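Local coordinates for hypothetical protein (Nostoc punctiforme, PDB 2O62) that is of unknown function but folds into two calycin-like antiparallel beta domains, the second related to a biogenesis factor for ATP synthase, at residues S4-E7 against C8-Q11; L110-R113 against N114-N118; L137-I140 against N141-L144; Q171-D174 against A175-M179. All blocks are in the same frame, centred on the assembly; numbering follows the deposited sequence.

Interaction 1. Residues S4-E7 against C8-Q11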
loop_
_atom_site.group_PDB
_atom_site.type_symbol
_atom_site.label_atom_id
_atom_site.label_comp_id
_atom_site.label_asym_id
_atom_site.label_seq_id
_atom_site.Cartn_x
_atom_site.Cartn_y
_atom_site.Cartn_z
ATOM N N SER A 4 -6.683 20.497 2.524
ATOM C CA SER A 4 -7.880 19.706 2.807
ATOM C C SER A 4 -7.805 18.332 2.122
ATOM O O SER A 4 -7.083 18.156 1.128
ATOM C CB SER A 4 -9.125 20.419 2.304
ATOM O OG SER A 4 -9.158 20.455 0.877
ATOM N N GLN A 5 -8.558 17.362 2.635
ATOM C CA GLN A 5 -8.615 16.054 1.974
ATOM C C GLN A 5 -9.039 16.144 0.504
ATOM O O GLN A 5 -8.511 15.465 -0.304
ATOM C CB GLN A 5 -9.507 15.093 2.752
ATOM C CG GLN A 5 -8.875 14.676 4.063
ATOM C CD GLN A 5 -7.788 13.698 3.799
ATOM O OE1 GLN A 5 -8.049 12.624 3.312
ATOM N NE2 GLN A 5 -6.547 14.088 4.094
ATOM N N TRP A 6 -9.974 17.017 0.171
ATOM C CA TRP A 6 -10.402 17.204 -1.203
ATOM C C TRP A 6 -9.267 17.719 -2.075
ATOM O O TRP A 6 -9.055 17.211 -3.172
ATOM C CB TRP A 6 -11.578 18.148 -1.247
ATOM C CG TRP A 6 -12.172 18.314 -2.640
ATOM C CD1 TRP A 6 -12.027 19.401 -3.480
ATOM C CD2 TRP A 6 -12.979 17.373 -3.334
ATOM N NE1 TRP A 6 -12.701 19.176 -4.652
ATOM C CE2 TRP A 6 -13.276 17.931 -4.599
ATOM C CE3 TRP A 6 -13.477 16.089 -3.017
ATOM C CZ2 TRP A 6 -14.040 17.259 -5.535
ATOM C CZ3 TRP A 6 -14.236 15.426 -3.940
ATOM C CH2 TRP A 6 -14.505 16.004 -5.202
ATOM N N GLU A 7 -8.522 18.695 -1.570
ATOM C CA GLU A 7 -7.385 19.227 -2.299
ATOM C C GLU A 7 -6.309 18.176 -2.525
ATOM O O GLU A 7 -5.698 18.150 -3.591
ATOM C CB GLU A 7 -6.832 20.444 -1.580
ATOM C CG GLU A 7 -7.783 21.607 -1.703
ATOM C CD GLU A 7 -7.624 22.668 -0.608
ATOM O OE1 GLU A 7 -6.889 22.442 0.392
ATOM O OE2 GLU A 7 -8.266 23.740 -0.752
ATOM N N CYS A 8 -6.074 17.323 -1.528
ATOM C CA CYS A 8 -5.160 16.192 -1.703
ATOM C C CYS A 8 -5.627 15.253 -2.796
ATOM O O CYS A 8 -4.845 14.802 -3.638
ATOM C CB CYS A 8 -5.014 15.403 -0.415
ATOM S SG CYS A 8 -4.299 16.260 0.971
ATOM N N PHE A 9 -6.912 14.935 -2.776
ATOM C CA PHE A 9 -7.517 14.095 -3.790
ATOM C C PHE A 9 -7.264 14.686 -5.173
ATOM O O PHE A 9 -6.877 13.951 -6.061
ATOM C CB PHE A 9 -9.001 13.924 -3.476
ATOM C CG PHE A 9 -9.824 13.273 -4.565
ATOM C CD1 PHE A 9 -9.388 12.160 -5.239
ATOM C CD2 PHE A 9 -11.088 13.773 -4.836
ATOM C CE1 PHE A 9 -10.172 11.536 -6.196
ATOM C CE2 PHE A 9 -11.893 13.175 -5.799
ATOM C CZ PHE A 9 -11.431 12.047 -6.480
ATOM N N LEU A 10 -7.444 15.995 -5.335
ATOM C CA LEU A 10 -7.205 16.632 -6.623
ATOM C C LEU A 10 -5.795 16.502 -7.183
ATOM O O LEU A 10 -5.590 16.705 -8.385
ATOM C CB LEU A 10 -7.582 18.106 -6.537
ATOM C CG LEU A 10 -9.042 18.400 -6.218
ATOM C CD1 LEU A 10 -9.257 19.915 -6.159
ATOM C CD2 LEU A 10 -10.002 17.798 -7.232
ATOM N N GLN A 11 -4.817 16.170 -6.346
ATOM C CA GLN A 11 -3.480 15.843 -6.831
ATOM C C GLN A 11 -3.460 14.674 -7.807
ATOM O O GLN A 11 -2.463 14.484 -8.526
ATOM C CB GLN A 11 -2.512 15.552 -5.671
ATOM C CG GLN A 11 -2.220 16.766 -4.783
ATOM C CD GLN A 11 -1.646 17.910 -5.604
ATOM O OE1 GLN A 11 -2.296 18.914 -5.823
ATOM N NE2 GLN A 11 -0.466 17.711 -6.135
HETATM O O HOH W 1 -4.351 19.900 -4.836
#
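The side chains of W6 and F9 leave one flank of a short helix together, yet their rings are turned steeply against each other. The planes stand at 70° and the centroids of the six-membered rings are 5.2 Å apart, an edge-to-face pair in which F9 presents its edge to the indole. F9 CD2 comes down over the rim of the benzo ring, 3.7 Å from W6 CZ3. With CG anti to the backbone N (chi1 -175°), W6 swings its indole alongside the next turn, where L10 packs on the same face as F9 but at the pyrrole end, L10 CD1 3.8 Å from W6 NE1. At the start of the helix S4 and E7 form a capping box. E7 N gives its hydrogen to S4 OG at 3.1 Å, and S4 N returns a bond to E7 OE1 at 2.9 Å, so the amides of the N-cap residue S4 and of E7 each find a side-chain acceptor. Backbone bonds from C8, F9 and L10 to S4, Q5 and W6 carry the helix on, and a water joins E7 O to Q11 OE1. The helix is held between strands 47-54 and 71-73 of the N-terminal sheet: W6, F9 and L10 touch V48, W6 NE1 bonds to N45 O, and Q5 OE1 bonds to the backbone of F73, the ring of which also meets that of F9.

Interaction 2. Residues L110-R113 against N114-N118; sequences LFDR and NGHLN
A chi1 of 71° sets the carboxylate of D112 between its own backbone N and carbonyl carbon, turned back over the turn that follows, while a chi1 of -177° swings the side chain of L117 away from its own amide and carries CD1 across the ring of F111. D112 OD1 is gripped by two amides: N114 N at 2.8 Å and, on a straighter line, H116 N at 3.0 Å. Both lie well out of the carboxylate plane, one on each face, which should restrain the rotation of the group. The other oxygen, D112 OD2, takes two waters. One of them also meets H116 ND1 at the edge of the imidazole, and the other accepts from N118 ND2. The side chains of D112 and H116 leave the backbone in the same direction, with carboxylate and ring planes 81° apart. On the strands leading to the turn, L117 CD1 sits over one face of the F111 ring, 4.1 Å from its centroid, a CH-pi contact offset toward the rim. F111 also packs on F92 and on S223 and P224 of strand 219-224. Backbone bonds close the ladder: N118 N to L110 O at 2.7 Å and D112 N to H116 O at 2.9 Å bracket the non-hydrogen-bonded pair F111 and L117. The chain reverses from D112 to G115 through a type I turn with a G1 bulge at G115, which has positive phi: a classic 3:5 beta hairpin, here between strands 103-111 and 117-127 of the N-terminal calycin-like domain.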
loop_
_atom_site.group_PDB
_atom_site.type_symbol
_atom_site.label_atom_id
_atom_site.label_comp_id
_atom_site.label_asym_id
_atom_site.label_seq_id
_atom_site.Cartn_x
_atom_site.Cartn_y
_atom_site.Cartn_z
ATOM N N LEU A 110 -6.772 -8.654 -0.406
ATOM C CA LEU A 110 -8.082 -9.266 -0.250
ATOM C C LEU A 110 -7.930 -10.511 0.601
ATOM O O LEU A 110 -7.121 -11.389 0.284
ATOM C CB LEU A 110 -8.671 -9.629 -1.607
ATOM C CG LEU A 110 -8.849 -8.483 -2.591
ATOM C CD1 LEU A 110 -9.252 -9.042 -3.917
ATOM C CD2 LEU A 110 -9.905 -7.464 -2.113
ATOM N N PHE A 111 -8.662 -10.552 1.717
ATOM C CA PHE A 111 -8.654 -11.672 2.648
ATOM C C PHE A 111 -9.972 -12.413 2.592
ATOM O O PHE A 111 -11.039 -11.811 2.370
ATOM C CB PHE A 111 -8.358 -11.195 4.097
ATOM C CG PHE A 111 -6.947 -10.645 4.272
ATOM C CD1 PHE A 111 -6.582 -9.430 3.721
ATOM C CD2 PHE A 111 -5.971 -11.393 4.943
ATOM C CE1 PHE A 111 -5.292 -8.915 3.855
ATOM C CE2 PHE A 111 -4.677 -10.874 5.064
ATOM C CZ PHE A 111 -4.352 -9.643 4.512
ATOM N N ASP A 112 -9.895 -13.698 2.861
ATOM C CA ASP A 112 -11.057 -14.563 2.858
ATOM C C ASP A 112 -11.796 -14.583 4.187
ATOM O O ASP A 112 -11.493 -13.823 5.101
ATOM C CB ASP A 112 -10.668 -15.966 2.355
ATOM C CG ASP A 112 -9.817 -16.747 3.316
ATOM O OD1 ASP A 112 -9.882 -16.482 4.515
ATOM O OD2 ASP A 112 -9.097 -17.654 2.833
ATOM N N ARG A 113 -12.795 -15.440 4.292
ATOM C CA ARG A 113 -13.611 -15.476 5.495
ATOM C C ARG A 113 -12.910 -16.064 6.702
ATOM O O ARG A 113 -13.378 -15.863 7.813
ATOM C CB ARG A 113 -14.912 -16.223 5.226
ATOM C CG ARG A 113 -15.761 -15.496 4.233
ATOM C CD ARG A 113 -17.045 -16.205 3.992
ATOM N NE ARG A 113 -17.630 -15.702 2.771
ATOM C CZ ARG A 113 -18.309 -14.566 2.688
ATOM N NH1 ARG A 113 -18.493 -13.798 3.761
ATOM N NH2 ARG A 113 -18.782 -14.185 1.537
ATOM N N ASN A 114 -11.838 -16.816 6.473
ATOM C CA ASN A 114 -11.049 -17.401 7.547
ATOM C C ASN A 114 -9.887 -16.498 7.933
ATOM O O ASN A 114 -9.005 -16.880 8.721
ATOM C CB ASN A 114 -10.527 -18.771 7.143
ATOM C CG ASN A 114 -11.640 -19.747 6.792
ATOM O OD1 ASN A 114 -11.618 -20.369 5.726
ATOM N ND2 ASN A 114 -12.625 -19.870 7.662
ATOM N N GLY A 115 -9.893 -15.289 7.394
ATOM C CA GLY A 115 -8.875 -14.319 7.706
ATOM C C GLY A 115 -7.524 -14.568 7.067
ATOM O O GLY A 115 -6.548 -14.038 7.577
ATOM N N HIS A 116 -7.464 -15.280 5.925
ATOM C CA HIS A 116 -6.218 -15.521 5.214
ATOM C C HIS A 116 -6.170 -14.736 3.909
ATOM O O HIS A 116 -7.185 -14.562 3.253
ATOM C CB HIS A 116 -6.075 -17.000 4.890
ATOM C CG HIS A 116 -5.967 -17.871 6.090
ATOM N ND1 HIS A 116 -6.788 -18.953 6.294
ATOM C CD2 HIS A 116 -5.155 -17.807 7.163
ATOM C CE1 HIS A 116 -6.463 -19.545 7.430
ATOM N NE2 HIS A 116 -5.479 -18.862 7.982
ATOM N N LEU A 117 -4.980 -14.281 3.513
ATOM C CA LEU A 117 -4.823 -13.582 2.243
ATOM C C LEU A 117 -5.277 -14.487 1.089
ATOM O O LEU A 117 -4.873 -15.648 0.988
ATOM C CB LEU A 117 -3.387 -13.102 2.042
ATOM C CG LEU A 117 -3.083 -12.291 0.780
ATOM C CD1 LEU A 117 -3.696 -10.940 0.838
ATOM C CD2 LEU A 117 -1.597 -12.139 0.661
ATOM N N ASN A 118 -6.199 -13.953 0.285
ATOM C CA ASN A 118 -6.822 -14.665 -0.843
ATOM C C ASN A 118 -6.279 -14.198 -2.210
ATOM O O ASN A 118 -6.240 -14.947 -3.151
ATOM C CB ASN A 118 -8.337 -14.449 -0.826
ATOM C CG ASN A 118 -9.067 -15.220 -1.917
ATOM O OD1 ASN A 118 -9.592 -14.615 -2.849
ATOM N ND2 ASN A 118 -9.068 -16.548 -1.828
HETATM O O HOH W 2 -7.584 -17.751 0.607
HETATM O O HOH W 3 -8.446 -19.901 4.275
#

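Interaction 3. Residues L137-I140 against N141-L144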
loop_
_atom_site.group_PDB
_atom_site.type_symbol
_atom_site.label_atom_id
_atom_site.label_comp_id
_atom_site.label_asym_id
_atom_site.label_seq_id
_atom_site.Cartn_x
_atom_site.Cartn_y
_atom_site.Cartn_z
ATOM N N LEU A 137 11.118 -6.332 -10.936
ATOM C CA LEU A 137 10.570 -7.230 -9.950
ATOM C C LEU A 137 11.389 -7.085 -8.661
ATOM O O LEU A 137 12.613 -7.193 -8.703
ATOM C CB LEU A 137 10.729 -8.673 -10.436
ATOM C CG LEU A 137 10.405 -9.761 -9.400
ATOM C CD1 LEU A 137 8.923 -9.802 -9.142
ATOM C CD2 LEU A 137 10.922 -11.138 -9.931
ATOM N N LEU A 138 10.730 -6.890 -7.525
ATOM C CA LEU A 138 11.450 -6.741 -6.266
ATOM C C LEU A 138 12.157 -8.032 -5.833
ATOM O O LEU A 138 11.563 -9.101 -5.883
ATOM C CB LEU A 138 10.503 -6.292 -5.173
ATOM C CG LEU A 138 11.085 -5.861 -3.828
ATOM C CD1 LEU A 138 12.021 -4.687 -3.936
ATOM C CD2 LEU A 138 9.951 -5.545 -2.896
ATOM N N GLN A 139 13.424 -7.901 -5.425
ATOM C CA GLN A 139 14.211 -9.024 -4.905
ATOM C C GLN A 139 14.680 -8.717 -3.488
ATOM O O GLN A 139 14.856 -7.564 -3.136
ATOM C CB GLN A 139 15.445 -9.235 -5.775
ATOM C CG GLN A 139 15.120 -9.521 -7.240
ATOM C CD GLN A 139 14.555 -10.914 -7.464
ATOM O OE1 GLN A 139 14.344 -11.690 -6.512
ATOM N NE2 GLN A 139 14.311 -11.250 -8.738
ATOM N N ILE A 140 14.892 -9.731 -2.673
ATOM C CA ILE A 140 15.422 -9.498 -1.309
ATOM C C ILE A 140 16.687 -8.667 -1.361
ATOM O O ILE A 140 16.903 -7.763 -0.569
ATOM C CB ILE A 140 15.808 -10.827 -0.611
ATOM C CG1 ILE A 140 14.585 -11.678 -0.398
ATOM C CG2 ILE A 140 16.459 -10.567 0.745
ATOM C CD1 ILE A 140 13.522 -10.986 0.354
ATOM N N ASN A 141 17.561 -9.017 -2.282
ATOM C CA ASN A 141 18.805 -8.284 -2.405
ATOM C C ASN A 141 18.656 -6.786 -2.684
ATOM O O ASN A 141 19.563 -6.002 -2.411
ATOM C CB ASN A 141 19.667 -8.946 -3.449
ATOM C CG ASN A 141 20.175 -10.287 -2.986
ATOM O OD1 ASN A 141 19.926 -10.708 -1.863
ATOM N ND2 ASN A 141 20.876 -10.968 -3.857
ATOM N N ASP A 142 17.517 -6.368 -3.207
ATOM C CA ASP A 142 17.256 -4.937 -3.386
ATOM C C ASP A 142 17.051 -4.217 -2.044
ATOM O O ASP A 142 17.111 -2.992 -1.982
ATOM C CB ASP A 142 15.991 -4.735 -4.212
ATOM C CG ASP A 142 16.154 -5.184 -5.652
ATOM O OD1 ASP A 142 17.278 -5.088 -6.235
ATOM O OD2 ASP A 142 15.127 -5.608 -6.229
ATOM N N LEU A 143 16.724 -4.972 -1.005
ATOM C CA LEU A 143 16.358 -4.378 0.266
ATOM C C LEU A 143 17.438 -4.459 1.328
ATOM O O LEU A 143 17.381 -3.705 2.301
ATOM C CB LEU A 143 15.069 -4.992 0.805
ATOM C CG LEU A 143 13.861 -4.857 -0.103
ATOM C CD1 LEU A 143 12.673 -5.594 0.442
ATOM C CD2 LEU A 143 13.529 -3.377 -0.322
ATOM N N LEU A 144 18.417 -5.349 1.146
ATOM C CA LEU A 144 19.409 -5.563 2.181
ATOM C C LEU A 144 20.179 -4.266 2.407
ATOM O O LEU A 144 20.567 -3.571 1.458
ATOM C CB LEU A 144 20.389 -6.661 1.793
ATOM C CG LEU A 144 19.803 -8.043 1.579
ATOM C CD1 LEU A 144 20.866 -8.970 1.060
ATOM C CD2 LEU A 144 19.214 -8.572 2.878
#
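I140 O receives two amides of the turn that follows it, a sound bond from L143 N at 2.8 Å and a weak one from L144 N at 3.3 Å. L143 N stands well above the carbonyl plane, as happens when the chain curls tightly after the acceptor. One residue earlier the same curl joins D142 N to Q139 O at 2.9 Å. The side chain of D142 then reaches back to the extended backbone before the turn. Its CG lies anti to its carbonyl carbon (chi1 -68°), which lets OD2 accept from Q139 N at 3.0 Å, 42° out of the carboxylate plane. Q139 and D142 therefore bond reciprocally, backbone to side chain one way and backbone to backbone the other. Apolar branches fill in around this polar frame: L138 CD1 lies 4.1 Å from L143 CD2, and I140 CG2 lies 4.0 Å from L144 CD2. L138 and I140 continue onto L214 of strand 210-214, and L143 and L144 onto I170 of strand 162-172. The chemistry implies a turn whose backbone and D142 carboxylate satisfy one another, while L138, I140, L143 and L144 pack on strands of the C-terminal barrel.

Interaction 4. Residues Q171-D174 against A175-M179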
loop_
_atom_site.group_PDB
_atom_site.type_symbol
_atom_site.label_atom_id
_atom_site.label_comp_id
_atom_site.label_asym_id
_atom_site.label_seq_id
_atom_site.Cartn_x
_atom_site.Cartn_y
_atom_site.Cartn_z
ATOM N N GLN A 171 19.208 -7.665 6.992
ATOM C CA GLN A 171 20.409 -8.387 6.678
ATOM C C GLN A 171 20.144 -9.887 6.676
ATOM O O GLN A 171 19.258 -10.361 7.387
ATOM C CB GLN A 171 21.524 -8.039 7.672
ATOM C CG GLN A 171 21.838 -6.499 7.809
ATOM C CD GLN A 171 22.576 -5.759 6.600
ATOM O OE1 GLN A 171 22.901 -6.317 5.520
ATOM N NE2 GLN A 171 22.843 -4.469 6.832
ATOM N N LEU A 172 20.931 -10.625 5.885
ATOM C CA LEU A 172 20.887 -12.068 5.920
ATOM C C LEU A 172 21.749 -12.479 7.094
ATOM O O LEU A 172 22.799 -11.858 7.327
ATOM C CB LEU A 172 21.460 -12.679 4.636
ATOM C CG LEU A 172 20.677 -12.301 3.375
ATOM C CD1 LEU A 172 21.360 -12.885 2.123
ATOM C CD2 LEU A 172 19.241 -12.772 3.469
ATOM N N ASP A 173 21.291 -13.464 7.867
ATOM C CA ASP A 173 22.143 -14.098 8.867
ATOM C C ASP A 173 22.787 -15.319 8.205
ATOM O O ASP A 173 22.784 -15.418 6.979
ATOM C CB ASP A 173 21.387 -14.416 10.166
ATOM C CG ASP A 173 20.397 -15.560 10.030
ATOM O OD1 ASP A 173 20.538 -16.380 9.086
ATOM O OD2 ASP A 173 19.475 -15.620 10.892
ATOM N N ASP A 174 23.323 -16.262 8.969
ATOM C CA ASP A 174 24.363 -17.107 8.377
ATOM C C ASP A 174 24.340 -18.654 8.261
ATOM O O ASP A 174 25.415 -19.172 7.888
ATOM C CB ASP A 174 25.692 -16.732 9.069
ATOM C CG ASP A 174 25.728 -17.145 10.547
ATOM O OD1 ASP A 174 25.090 -18.161 10.921
ATOM O OD2 ASP A 174 26.384 -16.437 11.343
ATOM N N ALA A 175 23.298 -19.481 8.491
ATOM C CA ALA A 175 21.825 -19.394 8.425
ATOM C C ALA A 175 21.090 -19.050 7.135
ATOM O O ALA A 175 20.374 -19.909 6.616
ATOM C CB ALA A 175 21.222 -18.743 9.654
ATOM N N GLY A 176 21.226 -17.843 6.596
ATOM C CA GLY A 176 20.537 -17.506 5.348
ATOM C C GLY A 176 19.109 -17.060 5.604
ATOM O O GLY A 176 18.319 -16.837 4.677
ATOM N N ARG A 177 18.779 -16.910 6.876
ATOM C CA ARG A 177 17.527 -16.300 7.260
ATOM C C ARG A 177 17.680 -14.796 7.203
ATOM O O ARG A 177 18.778 -14.267 7.122
ATOM C CB ARG A 177 17.137 -16.757 8.662
ATOM C CG ARG A 177 16.933 -18.289 8.780
ATOM C CD ARG A 177 16.467 -18.688 10.183
ATOM N NE ARG A 177 17.309 -18.061 11.207
ATOM C CZ ARG A 177 18.237 -18.664 11.955
ATOM N NH1 ARG A 177 18.478 -19.973 11.859
ATOM N NH2 ARG A 177 18.930 -17.937 12.835
ATOM N N LEU A 178 16.555 -14.121 7.204
ATOM C CA LEU A 178 16.506 -12.679 7.133
ATOM C C LEU A 178 16.366 -12.147 8.561
ATOM O O LEU A 178 15.629 -12.702 9.362
ATOM C CB LEU A 178 15.334 -12.261 6.248
ATOM C CG LEU A 178 15.406 -10.831 5.742
ATOM C CD1 LEU A 178 16.429 -10.735 4.594
ATOM C CD2 LEU A 178 14.055 -10.278 5.305
HETATM N N MSE A 179 17.156 -11.133 8.893
HETATM C CA MSE A 179 17.034 -10.378 10.144
HETATM C C MSE A 179 16.525 -9.008 9.747
HETATM O O MSE A 179 17.122 -8.359 8.901
HETATM C CB MSE A 179 18.428 -10.257 10.773
HETATM C CG MSE A 179 18.507 -9.762 12.223
HETATM SE SE MSE A 179 18.364 -7.812 12.539
HETATM C CE MSE A 179 19.344 -6.909 11.021
#
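From its CB, 4.0 Å from R177 O, the side chain of D173 heads for the far arm of the hairpin: a chi1 of 72° tucks CG over its own backbone. D173 CG lies 3.6 Å from R177 O. Beyond it the carboxylate divides: OD1 is directed at the loop backbone, where a bond from R177 N is modelled, though the position of this oxygen is doubtful. OD2, the other oxygen, forms a salt bridge with R177 NH2 at 3.1 Å. The arginine chain is bent at chi3 (-49°), which folds the guanidinium back toward the aspartate, and the two flat groups stand almost perpendicular, 84° apart. Both side chains also touch T192 of the adjacent strand 187-196. The backbone of the same residues carries the ladder to its end, with D173 N bonded to R177 O at 2.7 Å and a weak bond from G176 N to D173 O inside the loop. Further down, Q171 and M179 (a selenomethionine) exchange two amide bonds, M179 N to Q171 O at 2.7 Å and Q171 N to M179 O at 2.9 Å. Next to them L172 and L178 make a non-hydrogen-bonded pair, and on their face of the sheet L172 CD2 meets L178 CD1 at 3.6 Å. The peptide between D174 and A175 is modelled as cis, in a loop whose details are doubtful, and G176 follows at positive phi. Antiparallel pairing closed by a short loop makes this a beta hairpin, joining strands 162-172 and 178-184 of the C-terminal calycin-like barrel.

The four contacts follow one another along the chain, two in its N-terminal half and two in its C-terminal half. Interactions 1 and 2 belong to the N-terminal domain and lie on opposite sides of the chain's centre, their centres 32 Å apart: the first is a helix held between two strands of the sheet, the second a hairpin between two others. Interaction 3 lies in the connection from strand 117-127 to strand 145-155, and interaction 4 closes the hairpin after strand 162-172. These last two touch, with centres 14 Å apart: I140 CG2 and L144 CD2 each lie 3.9 Å from L178 CD1. The interdomain connection thus packs on a hairpin of the C-terminal barrel, whereas interactions 1 and 2 are separate local features.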